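Local coordinates for protein A49R (Vaccinia virus, PDB 4D5R) that inhibits host NF-kappa-B activation by binding the host protein BTRC, which reduces ubiquitination of NFKBIA and so retains p65/RELA in the cytoplasm, at residues T11-I16 against D55-I60; Q18-K23 against E137-L142; M88-D93 against I129-V134. All coordinates share one frame; numbering follows the deposited sequence.

Contact 1: residues T11-I16 against D55-I60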
ATOM      1  N   THR A  11     -12.549   9.355 -11.251  1.00 73.08           N
ATOM      2  CA  THR A  11     -13.302   8.199 -11.740  1.00 74.60           C
ATOM      3  C   THR A  11     -12.552   6.912 -11.490  1.00 70.66           C
ATOM      4  O   THR A  11     -13.151   5.865 -11.203  1.00 64.50           O
ATOM      5  CB  THR A  11     -13.540   8.321 -13.241  1.00 78.64           C
ATOM      6  OG1 THR A  11     -14.225   9.553 -13.478  1.00 85.25           O
ATOM      7  CG2 THR A  11     -14.366   7.156 -13.769  1.00 79.22           C
ATOM      8  N   GLU A  12     -11.251   6.993 -11.651  1.00 65.88           N
ATOM      9  CA  GLU A  12     -10.412   5.812 -11.520  1.00 68.23           C
ATOM     10  C   GLU A  12     -10.405   5.211 -10.086  1.00 61.69           C
ATOM     11  O   GLU A  12     -10.512   4.013  -9.885  1.00 57.80           O
ATOM     12  CB  GLU A  12      -9.006   6.160 -11.948  1.00 70.34           C
ATOM     13  CG  GLU A  12      -8.065   4.963 -11.936  1.00 75.44           C
ATOM     14  CD  GLU A  12      -8.458   3.899 -12.921  1.00 80.37           C
ATOM     15  OE1 GLU A  12      -9.290   4.214 -13.823  1.00 79.76           O
ATOM     16  OE2 GLU A  12      -7.905   2.768 -12.807  1.00 78.24           O
ATOM     17  N   LEU A  13     -10.313   6.073  -9.101  1.00 60.70           N
ATOM     18  CA  LEU A  13     -10.227   5.624  -7.729  1.00 59.83           C
ATOM     19  C   LEU A  13     -11.597   5.138  -7.236  1.00 59.32           C
ATOM     20  O   LEU A  13     -11.700   4.129  -6.567  1.00 58.44           O
ATOM     21  CB  LEU A  13      -9.684   6.762  -6.917  1.00 58.41           C
ATOM     22  CG  LEU A  13      -9.105   6.359  -5.592  1.00 65.60           C
ATOM     23  CD1 LEU A  13      -8.016   5.302  -5.683  1.00 60.55           C
ATOM     24  CD2 LEU A  13      -8.579   7.626  -4.964  1.00 70.06           C
ATOM     25  N   ALA A  14     -12.654   5.816  -7.643  1.00 57.77           N
ATOM     26  CA  ALA A  14     -13.997   5.282  -7.468  1.00 60.58           C
ATOM     27  C   ALA A  14     -14.170   3.891  -8.113  1.00 60.96           C
ATOM     28  O   ALA A  14     -14.679   2.977  -7.470  1.00 58.17           O
ATOM     29  CB  ALA A  14     -15.011   6.240  -8.062  1.00 66.50           C
ATOM     30  N   SER A  15     -13.782   3.729  -9.377  1.00 56.38           N
ATOM     31  CA  SER A  15     -14.006   2.439 -10.063  1.00 56.03           C
ATOM     32  C   SER A  15     -13.206   1.342  -9.478  1.00 52.17           C
ATOM     33  O   SER A  15     -13.691   0.236  -9.275  1.00 49.94           O
ATOM     34  CB  SER A  15     -13.692   2.495 -11.549  1.00 59.65           C
ATOM     35  OG  SER A  15     -14.472   3.503 -12.200  1.00 68.26           O
ATOM     36  N   ILE A  16     -11.955   1.606  -9.179  1.00 55.27           N
ATOM     37  CA  ILE A  16     -11.124   0.511  -8.619  1.00 49.90           C
ATOM     38  C   ILE A  16     -11.561   0.121  -7.198  1.00 47.00           C
ATOM     39  O   ILE A  16     -11.530  -1.070  -6.862  1.00 44.96           O
ATOM     40  CB  ILE A  16      -9.621   0.842  -8.714  1.00 57.19           C
ATOM     41  CG1 ILE A  16      -8.761  -0.447  -8.597  1.00 60.43           C
ATOM     42  CG2 ILE A  16      -9.197   1.837  -7.644  1.00 57.75           C
ATOM     43  CD1 ILE A  16      -8.851  -1.367  -9.823  1.00 61.80           C
ATOM     44  N   ASP A  55      -1.379   0.929  -6.107  1.00 47.34           N
ATOM     45  CA  ASP A  55      -0.621   1.539  -7.141  1.00 51.35           C
ATOM     46  C   ASP A  55      -1.162   2.935  -7.534  1.00 58.46           C
ATOM     47  O   ASP A  55      -0.425   3.920  -7.639  1.00 53.54           O
ATOM     48  CB  ASP A  55      -0.632   0.635  -8.348  1.00 52.27           C
ATOM     49  CG  ASP A  55       0.218   1.175  -9.443  1.00 63.13           C
ATOM     50  OD1 ASP A  55       1.444   0.901  -9.389  1.00 62.29           O
ATOM     51  OD2 ASP A  55      -0.311   1.842 -10.339  1.00 61.24           O
ATOM     52  N   THR A  56      -2.461   3.001  -7.750  1.00 51.41           N
ATOM     53  CA  THR A  56      -3.085   4.252  -8.107  1.00 55.01           C
ATOM     54  C   THR A  56      -2.917   5.272  -7.017  1.00 50.05           C
ATOM     55  O   THR A  56      -2.483   6.408  -7.320  1.00 53.09           O
ATOM     56  CB  THR A  56      -4.532   4.006  -8.516  1.00 54.79           C
ATOM     57  OG1 THR A  56      -4.497   3.252  -9.742  1.00 54.35           O
ATOM     58  CG2 THR A  56      -5.289   5.330  -8.719  1.00 60.28           C
ATOM     59  N   VAL A  57      -3.094   4.868  -5.773  1.00 49.54           N
ATOM     60  CA  VAL A  57      -2.904   5.762  -4.622  1.00 50.72           C
ATOM     61  C   VAL A  57      -1.450   6.288  -4.597  1.00 53.48           C
ATOM     62  O   VAL A  57      -1.216   7.475  -4.368  1.00 56.04           O
ATOM     63  CB  VAL A  57      -3.299   5.122  -3.276  1.00 47.73           C
ATOM     64  CG1 VAL A  57      -2.959   6.023  -2.109  1.00 49.12           C
ATOM     65  CG2 VAL A  57      -4.810   4.896  -3.209  1.00 50.38           C
ATOM     66  N   TYR A  58      -0.502   5.385  -4.789  1.00 52.62           N
ATOM     67  CA  TYR A  58       0.938   5.732  -4.837  1.00 54.26           C
ATOM     68  C   TYR A  58       1.214   6.828  -5.837  1.00 56.63           C
ATOM     69  O   TYR A  58       1.966   7.751  -5.576  1.00 56.45           O
ATOM     70  CB  TYR A  58       1.743   4.494  -5.223  1.00 56.01           C
ATOM     71  CG  TYR A  58       3.242   4.640  -5.101  1.00 58.07           C
ATOM     72  CD1 TYR A  58       3.869   4.462  -3.895  1.00 57.76           C
ATOM     73  CD2 TYR A  58       4.030   4.938  -6.204  1.00 59.59           C
ATOM     74  CE1 TYR A  58       5.258   4.579  -3.775  1.00 55.66           C
ATOM     75  CE2 TYR A  58       5.396   5.065  -6.101  1.00 63.24           C
ATOM     76  CZ  TYR A  58       6.007   4.877  -4.876  1.00 62.94           C
ATOM     77  OH  TYR A  58       7.393   4.991  -4.736  1.00 62.79           O
ATOM     78  N   THR A  59       0.658   6.666  -7.030  1.00 61.72           N
ATOM     79  CA  THR A  59       0.840   7.612  -8.128  1.00 66.37           C
ATOM     80  C   THR A  59       0.218   8.943  -7.784  1.00 68.51           C
ATOM     81  O   THR A  59       0.803   9.980  -8.044  1.00 66.77           O
ATOM     82  CB  THR A  59       0.152   7.087  -9.391  1.00 69.14           C
ATOM     83  OG1 THR A  59       0.824   5.898  -9.836  1.00 66.17           O
ATOM     84  CG2 THR A  59       0.158   8.139 -10.492  1.00 72.48           C
ATOM     85  N   ILE A  60      -1.000   8.919  -7.244  1.00 65.89           N
ATOM     86  CA  ILE A  60      -1.699  10.152  -6.871  1.00 67.96           C
ATOM     87  C   ILE A  60      -0.879  10.933  -5.871  1.00 69.98           C
ATOM     88  O   ILE A  60      -0.689  12.139  -6.001  1.00 77.95           O
ATOM     89  CB  ILE A  60      -3.046   9.825  -6.218  1.00 73.35           C
ATOM     90  CG1 ILE A  60      -3.998   9.305  -7.280  1.00 73.62           C
ATOM     91  CG2 ILE A  60      -3.601  11.033  -5.490  1.00 75.23           C
ATOM     92  CD1 ILE A  60      -5.239   8.698  -6.664  1.00 77.93           C
TER
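Leu13 carries this contact, dividing its two methyls among three residues of the helix 49-61. Its CG stands anti to the backbone N (chi1 -161°), which leads the branch across to residues 55-60 although the side chain does not set out toward them. CD1 then lies 4.1 Å from CG2 of Thr56 and 4.1 Å from CG2 of Val57, while Leu13 CD2 comes to 3.9 Å from CD1 of Ile60. Ile60 reaches this point with an extended chain (chi2 168°), so that its terminal carbon is the atom that touches. Thr56 turns its methyl to the contact, and Leu13 and Thr56 run past one another in opposite directions. The same methyl receives the aliphatic part of Glu12, whose CG is 4.3 Å from Thr56 CG2. The hydroxyl of Thr56 is engaged separately, OG1 being hydrogen-bonded to Tyr5 OH and to Ser52 O. Beyond the two segments, Phe53 and Ile146 also touch Leu13, and Ile103 of the helix 95-109 touches Val57. The segment axes run nearly antiparallel at 157° and approach only to 10.8 Å, a wide spacing bridged by branched side chains. No hydrogen bond passes between the segments, and every approach is between carbon atoms. Cohesion here is therefore chiefly apolar, with the one threonine contributing its methyl to the core and its hydroxyl to polar partners.

Contact 2: residues Q18-K23 against E137-L142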
ATOM      1  N   GLN A  18     -14.695   0.150  -6.089  1.00 49.51           N
ATOM      2  CA  GLN A  18     -15.871  -0.778  -6.392  1.00 52.27           C
ATOM      3  C   GLN A  18     -15.425  -2.182  -6.820  1.00 53.28           C
ATOM      4  O   GLN A  18     -15.892  -3.174  -6.292  1.00 53.13           O
ATOM      5  CB  GLN A  18     -16.771  -0.235  -7.465  1.00 55.58           C
ATOM      6  CG  GLN A  18     -17.388   1.084  -7.091  1.00 64.53           C
ATOM      7  CD  GLN A  18     -18.488   0.965  -6.065  1.00 77.68           C
ATOM      8  OE1 GLN A  18     -19.086  -0.105  -5.860  1.00 86.89           O
ATOM      9  NE2 GLN A  18     -18.766   2.073  -5.397  1.00 83.61           N
ATOM     10  N   LEU A  19     -14.426  -2.282  -7.691  1.00 53.82           N
ATOM     11  CA  LEU A  19     -13.846  -3.598  -8.011  1.00 52.79           C
ATOM     12  C   LEU A  19     -13.251  -4.341  -6.826  1.00 53.85           C
ATOM     13  O   LEU A  19     -13.373  -5.591  -6.719  1.00 54.59           O
ATOM     14  CB  LEU A  19     -12.757  -3.454  -9.112  1.00 50.23           C
ATOM     15  CG  LEU A  19     -12.331  -4.752  -9.797  1.00 52.83           C
ATOM     16  CD1 LEU A  19     -13.521  -5.413 -10.472  1.00 57.42           C
ATOM     17  CD2 LEU A  19     -11.207  -4.545 -10.809  1.00 55.00           C
ATOM     18  N   VAL A  20     -12.533  -3.606  -5.961  1.00 47.29           N
ATOM     19  CA  VAL A  20     -11.983  -4.207  -4.761  1.00 45.70           C
ATOM     20  C   VAL A  20     -13.121  -4.884  -3.977  1.00 47.62           C
ATOM     21  O   VAL A  20     -13.031  -6.040  -3.641  1.00 50.56           O
ATOM     22  CB  VAL A  20     -11.186  -3.200  -3.834  1.00 45.85           C
ATOM     23  CG1 VAL A  20     -10.881  -3.792  -2.465  1.00 47.29           C
ATOM     24  CG2 VAL A  20      -9.874  -2.710  -4.462  1.00 46.33           C
ATOM     25  N   ILE A  21     -14.172  -4.146  -3.698  1.00 47.92           N
ATOM     26  CA  ILE A  21     -15.237  -4.666  -2.822  1.00 53.12           C
ATOM     27  C   ILE A  21     -15.942  -5.808  -3.555  1.00 49.91           C
ATOM     28  O   ILE A  21     -16.264  -6.828  -2.926  1.00 51.88           O
ATOM     29  CB  ILE A  21     -16.134  -3.518  -2.270  1.00 54.46           C
ATOM     30  CG1 ILE A  21     -16.810  -3.950  -0.969  1.00 66.52           C
ATOM     31  CG2 ILE A  21     -17.086  -3.031  -3.317  1.00 59.29           C
ATOM     32  CD1 ILE A  21     -15.873  -3.837   0.243  1.00 75.49           C
ATOM     33  N   ALA A  22     -16.056  -5.689  -4.876  1.00 52.22           N
ATOM     34  CA  ALA A  22     -16.627  -6.743  -5.720  1.00 52.49           C
ATOM     35  C   ALA A  22     -15.810  -8.046  -5.770  1.00 51.59           C
ATOM     36  O   ALA A  22     -16.391  -9.148  -5.798  1.00 55.49           O
ATOM     37  CB  ALA A  22     -16.930  -6.218  -7.125  1.00 56.78           C
ATOM     38  N   LYS A  23     -14.509  -7.979  -5.606  1.00 50.61           N
ATOM     39  CA  LYS A  23     -13.660  -9.175  -5.844  1.00 54.29           C
ATOM     40  C   LYS A  23     -12.906  -9.671  -4.604  1.00 53.50           C
ATOM     41  O   LYS A  23     -12.248 -10.732  -4.639  1.00 55.24           O
ATOM     42  CB  LYS A  23     -12.619  -8.815  -6.901  1.00 58.75           C
ATOM     43  CG  LYS A  23     -13.176  -8.530  -8.267  1.00 63.15           C
ATOM     44  CD  LYS A  23     -13.635  -9.830  -8.918  1.00 69.48           C
ATOM     45  CE  LYS A  23     -14.237  -9.556 -10.287  1.00 75.50           C
ATOM     46  NZ  LYS A  23     -14.600 -10.840 -10.930  1.00 81.60           N
ATOM     47  N   GLU A 137     -14.622  -3.229   5.108  1.00 50.01           N
ATOM     48  CA  GLU A 137     -15.319  -2.285   5.954  1.00 53.93           C
ATOM     49  C   GLU A 137     -15.069  -0.810   5.592  1.00 56.63           C
ATOM     50  O   GLU A 137     -15.968   0.032   5.780  1.00 52.38           O
ATOM     51  CB  GLU A 137     -15.025  -2.544   7.448  1.00 51.57           C
ATOM     52  CG  GLU A 137     -15.941  -1.784   8.445  1.00 54.03           C
ATOM     53  CD  GLU A 137     -15.964  -2.383   9.839  1.00 56.41           C
ATOM     54  OE1 GLU A 137     -15.303  -3.417  10.112  1.00 55.27           O
ATOM     55  OE2 GLU A 137     -16.706  -1.859  10.707  1.00 61.90           O
ATOM     56  N   ASN A 138     -13.938  -0.508   4.984  1.00 49.68           N
ATOM     57  CA  ASN A 138     -13.488   0.887   4.837  1.00 52.09           C
ATOM     58  C   ASN A 138     -13.022   1.352   3.460  1.00 46.71           C
ATOM     59  O   ASN A 138     -12.724   2.538   3.317  1.00 47.79           O
ATOM     60  CB  ASN A 138     -12.298   1.092   5.828  1.00 50.64           C
ATOM     61  CG  ASN A 138     -12.723   0.908   7.272  1.00 53.62           C
ATOM     62  OD1 ASN A 138     -13.463   1.746   7.809  1.00 57.05           O
ATOM     63  ND2 ASN A 138     -12.306  -0.188   7.896  1.00 48.38           N
ATOM     64  N   ILE A 139     -12.931   0.451   2.468  1.00 45.79           N
ATOM     65  CA  ILE A 139     -12.300   0.790   1.181  1.00 47.05           C
ATOM     66  C   ILE A 139     -13.103   1.914   0.491  1.00 46.21           C
ATOM     67  O   ILE A 139     -12.528   2.886  -0.031  1.00 45.37           O
ATOM     68  CB  ILE A 139     -12.089  -0.465   0.268  1.00 47.00           C
ATOM     69  CG1 ILE A 139     -11.340  -0.156  -1.032  1.00 55.26           C
ATOM     70  CG2 ILE A 139     -13.352  -1.089  -0.230  1.00 52.72           C
ATOM     71  CD1 ILE A 139      -9.910   0.052  -0.901  1.00 51.85           C
ATOM     72  N   LEU A 140     -14.459   1.817   0.496  1.00 46.54           N
ATOM     73  CA  LEU A 140     -15.218   2.844  -0.163  1.00 45.62           C
ATOM     74  C   LEU A 140     -15.043   4.204   0.464  1.00 47.85           C
ATOM     75  O   LEU A 140     -14.867   5.214  -0.270  1.00 48.38           O
ATOM     76  CB  LEU A 140     -16.737   2.474  -0.270  1.00 51.73           C
ATOM     77  CG  LEU A 140     -17.018   1.203  -1.098  1.00 52.44           C
ATOM     78  CD1 LEU A 140     -18.563   1.039  -1.288  1.00 56.06           C
ATOM     79  CD2 LEU A 140     -16.312   1.168  -2.459  1.00 53.03           C
ATOM     80  N   GLN A 141     -15.153   4.283   1.787  1.00 47.66           N
ATOM     81  CA  GLN A 141     -14.931   5.562   2.469  1.00 50.41           C
ATOM     82  C   GLN A 141     -13.524   6.165   2.249  1.00 48.54           C
ATOM     83  O   GLN A 141     -13.375   7.377   2.096  1.00 50.30           O
ATOM     84  CB  GLN A 141     -15.147   5.425   3.970  1.00 53.31           C
ATOM     85  CG  GLN A 141     -15.131   6.744   4.754  1.00 60.75           C
ATOM     86  CD  GLN A 141     -16.160   7.796   4.268  1.00 72.06           C
ATOM     87  OE1 GLN A 141     -17.367   7.540   4.218  1.00 73.68           O
ATOM     88  NE2 GLN A 141     -15.674   8.994   3.910  1.00 74.79           N
ATOM     89  N   LEU A 142     -12.515   5.310   2.356  1.00 50.77           N
ATOM     90  CA  LEU A 142     -11.144   5.709   2.135  1.00 47.04           C
ATOM     91  C   LEU A 142     -10.960   6.298   0.746  1.00 50.58           C
ATOM     92  O   LEU A 142     -10.409   7.396   0.624  1.00 50.38           O
ATOM     93  CB  LEU A 142     -10.219   4.547   2.311  1.00 47.39           C
ATOM     94  CG  LEU A 142      -8.749   4.938   2.106  1.00 47.71           C
ATOM     95  CD1 LEU A 142      -8.385   6.077   3.082  1.00 45.65           C
ATOM     96  CD2 LEU A 142      -7.841   3.737   2.250  1.00 52.42           C
TER
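The first and last helices of the chain, 9-23 and 132-151, pack antiparallel, with Val20 and Ile21 against Ile139 and Gln18 and Ile21 against Leu140. The short segment axes lie 9.4 Å apart, with 169° between their N-to-C directions. Ile139 is the buried centre of the contact and uses two branches. Its CG1 is anti to the backbone N (chi1 -176°) and meets Val20, with CG1 to CG1 at 3.9 Å. The CG2 of Ile139, pointing between its own backbone N and carbonyl carbon, takes the tip of Ile21, whose CD1 is 3.8 Å away. Ile139 crosses Val20 at a slant, whereas Ile139 and Ile21 run alongside in opposite senses.

The family belongs to a clan of Bcl-2-like proteins, and the all-helical chain, without any strand, is consistent with that fold; in this bundle Phe53 of the helix 49-61 also touches Ile139, and Pro49 touches Val20, so a third helix closes over the inner side of the pair. Toward solvent the contact is made by Gln18 and Leu140. The CD2 of Leu140 lies 3.9 Å from NE2 of Gln18, the two side chains crossing at roughly a right angle, and it is 4.4 Å from CG2 of Ile21. Gln18 starts away from the partner helix, and a bend at chi2 (-74°) brings its amide back over the leucine methyl; this is van der Waals contact, and no hydrogen bond crosses between the segments. The helix 132-151 is kinked here, the backbone N atoms of Leu140 and Gln141 lacking bonds to the preceding turn. An i to i+4 hydrogen bond, Leu142 N to Asn138 O at 2.9 Å, is present again just beyond, while Asn138 ND2 bonds back to Val134 O.

Contact 3: residues M88-D93 against I129-V134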
ATOM      1  N   MET A  88       2.259  -2.410  12.966  1.00 43.65           N
ATOM      2  CA  MET A  88       1.104  -2.708  13.886  1.00 44.01           C
ATOM      3  C   MET A  88      -0.199  -2.323  13.282  1.00 44.12           C
ATOM      4  O   MET A  88      -1.221  -2.962  13.599  1.00 47.15           O
ATOM      5  CB  MET A  88       1.260  -2.033  15.213  1.00 46.10           C
ATOM      6  CG  MET A  88       2.543  -2.392  15.963  1.00 44.82           C
ATOM      7  SD  MET A  88       3.016  -4.176  15.859  1.00 51.40           S
ATOM      8  CE  MET A  88       4.645  -4.093  16.589  1.00 49.79           C
ATOM      9  N   SER A  89      -0.178  -1.375  12.349  1.00 43.56           N
ATOM     10  CA  SER A  89      -1.390  -1.039  11.565  1.00 47.17           C
ATOM     11  C   SER A  89      -2.007  -2.273  10.977  1.00 43.55           C
ATOM     12  O   SER A  89      -3.220  -2.392  10.931  1.00 44.90           O
ATOM     13  CB  SER A  89      -1.032  -0.088  10.400  1.00 51.12           C
ATOM     14  OG  SER A  89      -0.597   1.168  10.921  1.00 58.45           O
ATOM     15  N   PHE A  90      -1.196  -3.247  10.552  1.00 39.46           N
ATOM     16  CA  PHE A  90      -1.757  -4.454   9.899  1.00 39.82           C
ATOM     17  C   PHE A  90      -2.623  -5.292  10.847  1.00 44.70           C
ATOM     18  O   PHE A  90      -3.401  -6.136  10.399  1.00 46.63           O
ATOM     19  CB  PHE A  90      -0.682  -5.401   9.366  1.00 41.38           C
ATOM     20  CG  PHE A  90       0.110  -4.853   8.218  1.00 42.56           C
ATOM     21  CD1 PHE A  90      -0.518  -4.347   7.121  1.00 43.57           C
ATOM     22  CD2 PHE A  90       1.478  -4.784   8.277  1.00 43.05           C
ATOM     23  CE1 PHE A  90       0.208  -3.804   6.086  1.00 49.31           C
ATOM     24  CE2 PHE A  90       2.204  -4.288   7.243  1.00 39.91           C
ATOM     25  CZ  PHE A  90       1.608  -3.813   6.139  1.00 43.94           C
ATOM     26  N   TYR A  91      -2.471  -5.072  12.146  1.00 42.61           N
ATOM     27  CA  TYR A  91      -3.254  -5.821  13.127  1.00 45.20           C
ATOM     28  C   TYR A  91      -4.475  -5.059  13.599  1.00 48.15           C
ATOM     29  O   TYR A  91      -5.287  -5.618  14.359  1.00 43.87           O
ATOM     30  CB  TYR A  91      -2.441  -6.121  14.380  1.00 47.55           C
ATOM     31  CG  TYR A  91      -1.117  -6.852  14.071  1.00 45.15           C
ATOM     32  CD1 TYR A  91      -1.093  -7.913  13.173  1.00 48.02           C
ATOM     33  CD2 TYR A  91       0.060  -6.551  14.760  1.00 48.87           C
ATOM     34  CE1 TYR A  91       0.063  -8.633  12.888  1.00 51.33           C
ATOM     35  CE2 TYR A  91       1.221  -7.270  14.502  1.00 46.78           C
ATOM     36  CZ  TYR A  91       1.248  -8.287  13.555  1.00 49.78           C
ATOM     37  OH  TYR A  91       2.442  -9.047  13.319  1.00 49.16           O
ATOM     38  N   LYS A  92      -4.602  -3.806  13.190  1.00 47.51           N
ATOM     39  CA  LYS A  92      -5.635  -2.905  13.736  1.00 48.35           C
ATOM     40  C   LYS A  92      -6.720  -2.629  12.714  1.00 46.32           C
ATOM     41  O   LYS A  92      -6.730  -3.292  11.671  1.00 50.04           O
ATOM     42  CB  LYS A  92      -4.991  -1.640  14.233  1.00 47.35           C
ATOM     43  CG  LYS A  92      -4.058  -1.901  15.400  1.00 53.89           C
ATOM     44  CD  LYS A  92      -3.718  -0.587  16.095  1.00 58.18           C
ATOM     45  CE  LYS A  92      -4.788  -0.340  17.150  1.00 75.17           C
ATOM     46  NZ  LYS A  92      -4.495   0.950  17.822  1.00 89.70           N
ATOM     47  N   ASP A  93      -7.648  -1.728  13.041  1.00 49.83           N
ATOM     48  CA  ASP A  93      -8.869  -1.536  12.286  1.00 55.99           C
ATOM     49  C   ASP A  93      -8.947  -0.276  11.464  1.00 53.14           C
ATOM     50  O   ASP A  93     -10.077   0.121  11.098  1.00 50.94           O
ATOM     51  CB  ASP A  93     -10.115  -1.521  13.235  1.00 62.94           C
ATOM     52  CG  ASP A  93     -10.325  -2.813  13.959  1.00 77.60           C
ATOM     53  OD1 ASP A  93      -9.841  -3.883  13.493  1.00 86.38           O
ATOM     54  OD2 ASP A  93     -11.034  -2.772  15.010  1.00 98.41           O
ATOM     55  N   ILE A 129      -0.535 -11.762   8.115  1.00 48.79           N
ATOM     56  CA  ILE A 129      -1.553 -10.753   8.479  1.00 50.15           C
ATOM     57  C   ILE A 129      -2.932 -11.200   7.974  1.00 49.79           C
ATOM     58  O   ILE A 129      -3.045 -12.151   7.174  1.00 43.85           O
ATOM     59  CB  ILE A 129      -1.200  -9.316   8.007  1.00 45.96           C
ATOM     60  CG1 ILE A 129      -1.297  -9.227   6.494  1.00 42.82           C
ATOM     61  CG2 ILE A 129       0.127  -8.861   8.605  1.00 48.08           C
ATOM     62  CD1 ILE A 129      -1.046  -7.845   5.983  1.00 49.54           C
ATOM     63  N   ASP A 130      -3.969 -10.490   8.407  1.00 50.59           N
ATOM     64  CA  ASP A 130      -5.269 -10.715   7.796  1.00 53.29           C
ATOM     65  C   ASP A 130      -6.102  -9.437   7.822  1.00 49.85           C
ATOM     66  O   ASP A 130      -6.695  -9.073   8.835  1.00 47.37           O
ATOM     67  CB  ASP A 130      -6.037 -11.811   8.465  1.00 60.73           C
ATOM     68  CG  ASP A 130      -7.407 -12.064   7.743  1.00 68.64           C
ATOM     69  OD1 ASP A 130      -7.786 -11.451   6.618  1.00 58.82           O
ATOM     70  OD2 ASP A 130      -8.093 -12.878   8.350  1.00 74.63           O
ATOM     71  N   ILE A 131      -6.067  -8.747   6.713  1.00 46.64           N
ATOM     72  CA  ILE A 131      -6.662  -7.420   6.622  1.00 42.50           C
ATOM     73  C   ILE A 131      -7.943  -7.379   5.761  1.00 46.31           C
ATOM     74  O   ILE A 131      -8.425  -6.297   5.478  1.00 46.18           O
ATOM     75  CB  ILE A 131      -5.637  -6.381   6.178  1.00 45.53           C
ATOM     76  CG1 ILE A 131      -5.092  -6.715   4.783  1.00 43.88           C
ATOM     77  CG2 ILE A 131      -4.557  -6.323   7.220  1.00 44.71           C
ATOM     78  CD1 ILE A 131      -4.295  -5.637   4.139  1.00 42.47           C
ATOM     79  N   LYS A 132      -8.518  -8.522   5.372  1.00 49.23           N
ATOM     80  CA  LYS A 132      -9.725  -8.494   4.489  1.00 49.14           C
ATOM     81  C   LYS A 132     -10.857  -7.742   5.119  1.00 46.93           C
ATOM     82  O   LYS A 132     -11.548  -7.063   4.417  1.00 48.24           O
ATOM     83  CB  LYS A 132     -10.119  -9.894   3.957  1.00 48.27           C
ATOM     84  CG  LYS A 132      -9.037 -10.348   2.929  1.00 54.20           C
ATOM     85  CD  LYS A 132      -9.101 -11.783   2.498  1.00 58.04           C
ATOM     86  CE  LYS A 132     -10.216 -11.991   1.562  1.00 62.52           C
ATOM     87  NZ  LYS A 132     -10.304 -13.427   1.215  1.00 65.13           N
ATOM     88  N   GLN A 133     -11.084  -7.892   6.432  1.00 49.04           N
ATOM     89  CA  GLN A 133     -12.264  -7.252   7.063  1.00 52.38           C
ATOM     90  C   GLN A 133     -12.074  -5.738   7.042  1.00 50.03           C
ATOM     91  O   GLN A 133     -12.987  -5.024   6.703  1.00 50.50           O
ATOM     92  CB  GLN A 133     -12.537  -7.788   8.497  1.00 53.84           C
ATOM     93  CG  GLN A 133     -13.666  -7.032   9.249  1.00 59.19           C
ATOM     94  CD  GLN A 133     -15.000  -6.885   8.482  1.00 59.28           C
ATOM     95  OE1 GLN A 133     -15.327  -7.685   7.602  1.00 52.27           O
ATOM     96  NE2 GLN A 133     -15.797  -5.847   8.843  1.00 60.90           N
ATOM     97  N   VAL A 134     -10.839  -5.268   7.290  1.00 48.50           N
ATOM     98  CA  VAL A 134     -10.541  -3.828   7.388  1.00 44.24           C
ATOM     99  C   VAL A 134     -10.662  -3.246   5.994  1.00 46.74           C
ATOM    100  O   VAL A 134     -11.074  -2.068   5.854  1.00 46.59           O
ATOM    101  CB  VAL A 134      -9.173  -3.532   8.088  1.00 52.77           C
ATOM    102  CG1 VAL A 134      -8.933  -2.057   8.330  1.00 49.75           C
ATOM    103  CG2 VAL A 134      -9.157  -4.178   9.464  1.00 64.59           C
TER
HETATM  104  O   HOH W   1      -3.670  -8.544  10.763  1.00 47.96           O
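Ile129 lies against Phe90, and its side chain can be followed outward atom by atom. CB is 4.2 Å from Phe90 CB. From there CG2, anti to the carbonyl carbon, presses on Phe90 CB at 3.6 Å and also touches Tyr91, with CE1 4.3 Å away. The other branch, CG1, is set between the backbone N and the carbonyl carbon (chi1 70°) and extends to CD1, which ends 3.7 Å from Phe90 CD1. This methyl makes an off-centre CH-pi contact, 30° off the normal through the Phe90 ring centroid. Further along, Val134 packs its methyls mainly on backbone: CG2 is 3.4 Å from Lys92 O, and CG1 is 3.6 Å from the carbonyl carbon of Asp93. CG2 also approaches Asp93 OD1, the two side chains crossing at about a right angle. Asp130 OD1 accepts from Lys132 N in an Asx turn at the entry to the last helix. The contact thus ties the loop joining helices 76-88 and 95-109 to the start of helix 132-151. Ile98 of helix 95-109 touches Phe90, Ile131 and Val134, while helix 29-40 supplies Ile36 to Ile131 and bonds Ile129 O through Asn29 and Asn33.

Overall arrangement
Contacts 1 and 2 share helix 9-23, contact 1 on its earlier part and contact 2 on its last turns, with centres about 12 Å apart. Contacts 2 and 3 share helix 132-151, their centres about 15 Å apart, and touch where Asn138 ND2 lies 3.9 Å from Asp93 O. Contacts 1 and 3 do not touch; their centres are about 21 Å apart. Along the chain, contact 1 closes before contact 3 opens, contact 3 is nested within the loop closed by contact 2, and contacts 1 and 2 cross. The N-terminal helix is thereby joined to helix 49-61 and the C-terminal helix, and contact 3 brings the loop between helices 76-88 and 95-109 onto the start of that C-terminal helix, completing one bundle.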